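Local coordinates for free methionine-R-sulfoxide reductase (Saccharomyces cerevisiae, PDB 1F5M), which reduces the R-enantiomer of free methionine sulfoxide back to methionine with thioredoxin as electron donor, protecting yeast against oxidative stress, at residues B[18-21]-B[22-25]; B[101-104]-B[105-108]. One frame throughout, in Å; residues are numbered along the deposited sequence.

Overall arrangement
Contacts 1 and 2 lie on opposite sides of the centre of the chain, their centres about 29 Å apart and their nearest atoms about 18 Å. Contact 1 comes first along the chain and opens helix 21-36, which packs with helices 42-59 and 160-176. Contact 2 follows much later, in the last turns of helix 99-107, a short helix resting against strands 131-138 and 144-152 of the antiparallel sheet. The two therefore share no helix: one starts a helix of the bundle, the other finishes a helix placed against the sheet of this GAF fold. Each is built within one continuous piece of chain, and the other subunit of the assembly touches neither.

Contact 1: B[18-21]-B[22-25]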
loop_
_atom_site.group_PDB
_atom_site.type_symbol
_atom_site.label_atom_id
_atom_site.label_comp_id
_atom_site.label_asym_id
_atom_site.label_seq_id
_atom_site.Cartn_x
_atom_site.Cartn_y
_atom_site.Cartn_z
ATOM N N ASN B 18 -6.838 -21.139 11.268
ATOM C CA ASN B 18 -6.787 -22.598 11.450
ATOM C C ASN B 18 -6.679 -23.308 10.126
ATOM O O ASN B 18 -6.635 -24.527 10.081
ATOM C CB ASN B 18 -8.016 -23.162 12.180
ATOM C CG ASN B 18 -8.041 -22.816 13.655
ATOM O OD1 ASN B 18 -6.995 -22.758 14.312
ATOM N ND2 ASN B 18 -9.245 -22.604 14.194
ATOM N N LEU B 19 -6.682 -22.552 9.037
ATOM C CA LEU B 19 -6.496 -23.162 7.720
ATOM C C LEU B 19 -4.999 -23.454 7.687
ATOM O O LEU B 19 -4.221 -22.729 8.325
ATOM C CB LEU B 19 -6.808 -22.175 6.606
ATOM C CG LEU B 19 -8.205 -21.554 6.544
ATOM C CD1 LEU B 19 -8.222 -20.518 5.420
ATOM C CD2 LEU B 19 -9.249 -22.659 6.318
ATOM N N ASN B 20 -4.591 -24.508 6.977
ATOM C CA ASN B 20 -3.168 -24.831 6.878
ATOM C C ASN B 20 -2.539 -23.984 5.770
ATOM O O ASN B 20 -3.238 -23.497 4.888
ATOM C CB ASN B 20 -2.987 -26.309 6.568
ATOM C CG ASN B 20 -3.717 -26.746 5.300
ATOM O OD1 ASN B 20 -4.474 -27.721 5.326
ATOM N ND2 ASN B 20 -3.488 -26.045 4.194
ATOM N N LYS B 21 -1.222 -23.828 5.808
ATOM C CA LYS B 21 -0.520 -23.004 4.843
ATOM C C LYS B 21 -0.860 -23.230 3.349
ATOM O O LYS B 21 -1.032 -22.262 2.601
ATOM C CB LYS B 21 0.996 -23.121 5.085
ATOM C CG LYS B 21 1.841 -22.142 4.262
ATOM C CD LYS B 21 3.265 -22.146 4.743
ATOM C CE LYS B 21 4.088 -21.070 4.057
ATOM N NZ LYS B 21 5.468 -21.004 4.647
ATOM N N GLU B 22 -0.969 -24.482 2.901
ATOM C CA GLU B 22 -1.303 -24.700 1.496
ATOM C C GLU B 22 -2.658 -24.092 1.159
ATOM O O GLU B 22 -2.818 -23.488 0.103
ATOM C CB GLU B 22 -1.289 -26.199 1.146
ATOM C CG GLU B 22 0.027 -26.924 1.570
ATOM C CD GLU B 22 1.328 -26.150 1.215
ATOM O OE1 GLU B 22 1.612 -26.001 -0.003
ATOM O OE2 GLU B 22 2.065 -25.707 2.153
ATOM N N GLU B 23 -3.631 -24.248 2.050
ATOM C CA GLU B 23 -4.980 -23.691 1.814
ATOM C C GLU B 23 -4.941 -22.169 1.703
ATOM O O GLU B 23 -5.560 -21.575 0.814
ATOM C CB GLU B 23 -5.938 -24.015 2.969
ATOM C CG GLU B 23 -6.329 -25.460 3.139
ATOM C CD GLU B 23 -7.431 -25.626 4.186
ATOM O OE1 GLU B 23 -7.207 -25.242 5.365
ATOM O OE2 GLU B 23 -8.527 -26.137 3.830
ATOM N N ILE B 24 -4.246 -21.545 2.656
ATOM C CA ILE B 24 -4.127 -20.100 2.713
ATOM C C ILE B 24 -3.471 -19.527 1.453
ATOM O O ILE B 24 -3.934 -18.551 0.877
ATOM C CB ILE B 24 -3.324 -19.691 3.973
ATOM C CG1 ILE B 24 -4.127 -20.065 5.220
ATOM C CG2 ILE B 24 -2.997 -18.207 3.944
ATOM C CD1 ILE B 24 -3.442 -19.686 6.509
ATOM N N LEU B 25 -2.404 -20.143 0.997
ATOM C CA LEU B 25 -1.724 -19.622 -0.174
ATOM C C LEU B 25 -2.501 -19.909 -1.446
ATOM O O LEU B 25 -2.471 -19.117 -2.421
ATOM C CB LEU B 25 -0.308 -20.219 -0.253
ATOM C CG LEU B 25 0.553 -19.947 0.995
ATOM C CD1 LEU B 25 1.970 -20.471 0.796
ATOM C CD2 LEU B 25 0.574 -18.463 1.265
#
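Leu19, just before helix 21-36, reaches across the first turn to Glu23 and Ile24. Its CB sits 3.7 Å from Ile24 CG1 and nearer still, 3.3 Å, to Glu23 OE1. Farther out the side chain forks: Leu19 CD1 turns to the Ile24 side, 4.1 Å from Ile24 CG1, whereas CD2 passes the carboxylate 3.4 Å from Glu23 OE1. With CG anti to the carbonyl carbon and beside the backbone N (chi1 -59°), the branch point is kept near the start of the helix. A glycine in place of Leu19 would probably open a gap beside Ile24 CG1 and leave the Glu23 carboxylate with less apolar cover.

Glu23 crosses Leu19 at about a right angle and brings OE1 back to the chain, where it accepts the Asn20 N-H at 3.2 Å through its anti lone pair. That bond, bent to 149°, satisfies an amide which precedes the first turn and has no helical carbonyl to meet. A negative group also suits this end, where it would interact favourably with the helix dipole.

Regular helical bonding starts at once, from Ile24 N to Asn20 O (3.1 Å) and from Leu25 N to Lys21 O (3.0 Å). Lys21 lies extended, its CG 3.8 Å from Leu25 CD1; its methylenes are apolar enough for that neighbour, while NZ goes on to a salt bridge with Asp162 of helix 160-176. Buried Ile24 also meets Ala56 and Ser59 of helix 42-59, so its branched apolar chain serves two neighbours.

Asn20 is the N-cap. Glu23, three residues on, supplies the side-chain-to-backbone bond found in a capping box, and the Leu19-Ile24 pair, bridging the residue before the cap and the fourth after it, is a hydrophobic staple.

Contact 2: B[101-104]-B[105-108]; sequences CGTA and ASTK
Cys101 starts the turn by accepting the Ala105 N-H on its carbonyl O, at 3.1 Å and rather bent (144°). Its thiol side chain turns from this turn to the sheet, touching Val134 and Val147, and Ala105, small enough to sit close, rests its CB 3.7 Å from Cys101 O and meets Phe96 beyond.

Gly102 takes part through its carbonyl alone. Ser106 N gives it a straighter bond (163°), and Ser106 OG, held between its own backbone N and carbonyl carbon, folds back to 3.2 Å from Gly102 O. Thr103 O is nearly as close to that hydroxyl, so which carbonyl receives the proton is not settled.

Thr103 O takes two bonds from one residue. Thr107 N bonds to Thr103 O at 3.0 Å, and Thr107 OG1 donates to the same oxygen at 2.8 Å, the two arriving from opposite faces of the carbonyl plane. Thr107 OG1 can turn back in this way because its first torsion (73°) sets it over the preceding turn; the other branch crosses Thr103 obliquely, with Thr107 CG2 3.6 Å from Thr103 CG2. Thr103 OG1 points to an earlier turn, where it bonds Gly99 O. Threonine thus suits both places, offering a methyl to its neighbour and a hydroxyl to the backbone.

Ala104 is buried, and its small methyl fits closely against Val134 and Gln111 of the sheet.

Lys108 then leaves the helix with positive phi, and its NZ bonds Gly142 O. Thr107 OG1 also takes the N-H of Glu109, just past the helix, so one hydroxyl both donates and accepts. Side-chain hydroxyls here supplement main-chain bonding in the final turn and tie the departing chain to the helix it has left.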
loop_
_atom_site.group_PDB
_atom_site.type_symbol
_atom_site.label_atom_id
_atom_site.label_comp_id
_atom_site.label_asym_id
_atom_site.label_seq_id
_atom_site.Cartn_x
_atom_site.Cartn_y
_atom_site.Cartn_z
ATOM N N CYS B 101 16.699 -6.987 -2.736
ATOM C CA CYS B 101 15.805 -6.652 -3.827
ATOM C C CYS B 101 16.546 -6.427 -5.148
ATOM O O CYS B 101 16.132 -6.939 -6.192
ATOM C CB CYS B 101 15.001 -5.350 -3.518
ATOM S SG CYS B 101 13.602 -5.535 -2.399
ATOM N N GLY B 102 17.625 -5.645 -5.101
ATOM C CA GLY B 102 18.380 -5.352 -6.313
ATOM C C GLY B 102 19.046 -6.605 -6.878
ATOM O O GLY B 102 19.230 -6.737 -8.092
ATOM N N THR B 103 19.388 -7.554 -6.024
ATOM C CA THR B 103 20.017 -8.764 -6.563
ATOM C C THR B 103 18.957 -9.722 -7.145
ATOM O O THR B 103 19.208 -10.443 -8.142
ATOM C CB THR B 103 20.872 -9.381 -5.504
ATOM O OG1 THR B 103 21.776 -8.373 -5.041
ATOM C CG2 THR B 103 21.679 -10.560 -6.047
ATOM N N ALA B 104 17.752 -9.707 -6.573
ATOM C CA ALA B 104 16.699 -10.561 -7.136
ATOM C C ALA B 104 16.406 -10.065 -8.546
ATOM O O ALA B 104 16.022 -10.841 -9.431
ATOM C CB ALA B 104 15.436 -10.468 -6.310
ATOM N N ALA B 105 16.546 -8.756 -8.731
ATOM C CA ALA B 105 16.269 -8.117 -10.018
ATOM C C ALA B 105 17.353 -8.352 -11.065
ATOM O O ALA B 105 17.038 -8.685 -12.198
ATOM C CB ALA B 105 16.018 -6.588 -9.833
ATOM N N SER B 106 18.617 -8.176 -10.694
ATOM C CA SER B 106 19.714 -8.406 -11.631
ATOM C C SER B 106 19.911 -9.904 -12.000
ATOM O O SER B 106 20.135 -10.238 -13.173
ATOM C CB SER B 106 21.020 -7.863 -11.042
ATOM O OG SER B 106 21.257 -8.467 -9.785
ATOM N N THR B 107 19.818 -10.794 -11.009
ATOM C CA THR B 107 20.018 -12.224 -11.253
ATOM C C THR B 107 18.773 -12.932 -11.758
ATOM O O THR B 107 18.853 -14.051 -12.276
ATOM C CB THR B 107 20.467 -12.978 -9.963
ATOM O OG1 THR B 107 19.360 -13.089 -9.060
ATOM C CG2 THR B 107 21.607 -12.257 -9.259
ATOM N N LYS B 108 17.626 -12.263 -11.623
ATOM C CA LYS B 108 16.320 -12.820 -11.963
ATOM C C LYS B 108 16.035 -14.094 -11.177
ATOM O O LYS B 108 15.284 -14.969 -11.618
ATOM C CB LYS B 108 16.195 -13.085 -13.454
ATOM C CG LYS B 108 16.469 -11.848 -14.267
ATOM C CD LYS B 108 16.232 -12.125 -15.759
ATOM C CE LYS B 108 16.825 -11.053 -16.641
ATOM N NZ LYS B 108 16.560 -11.511 -18.056
#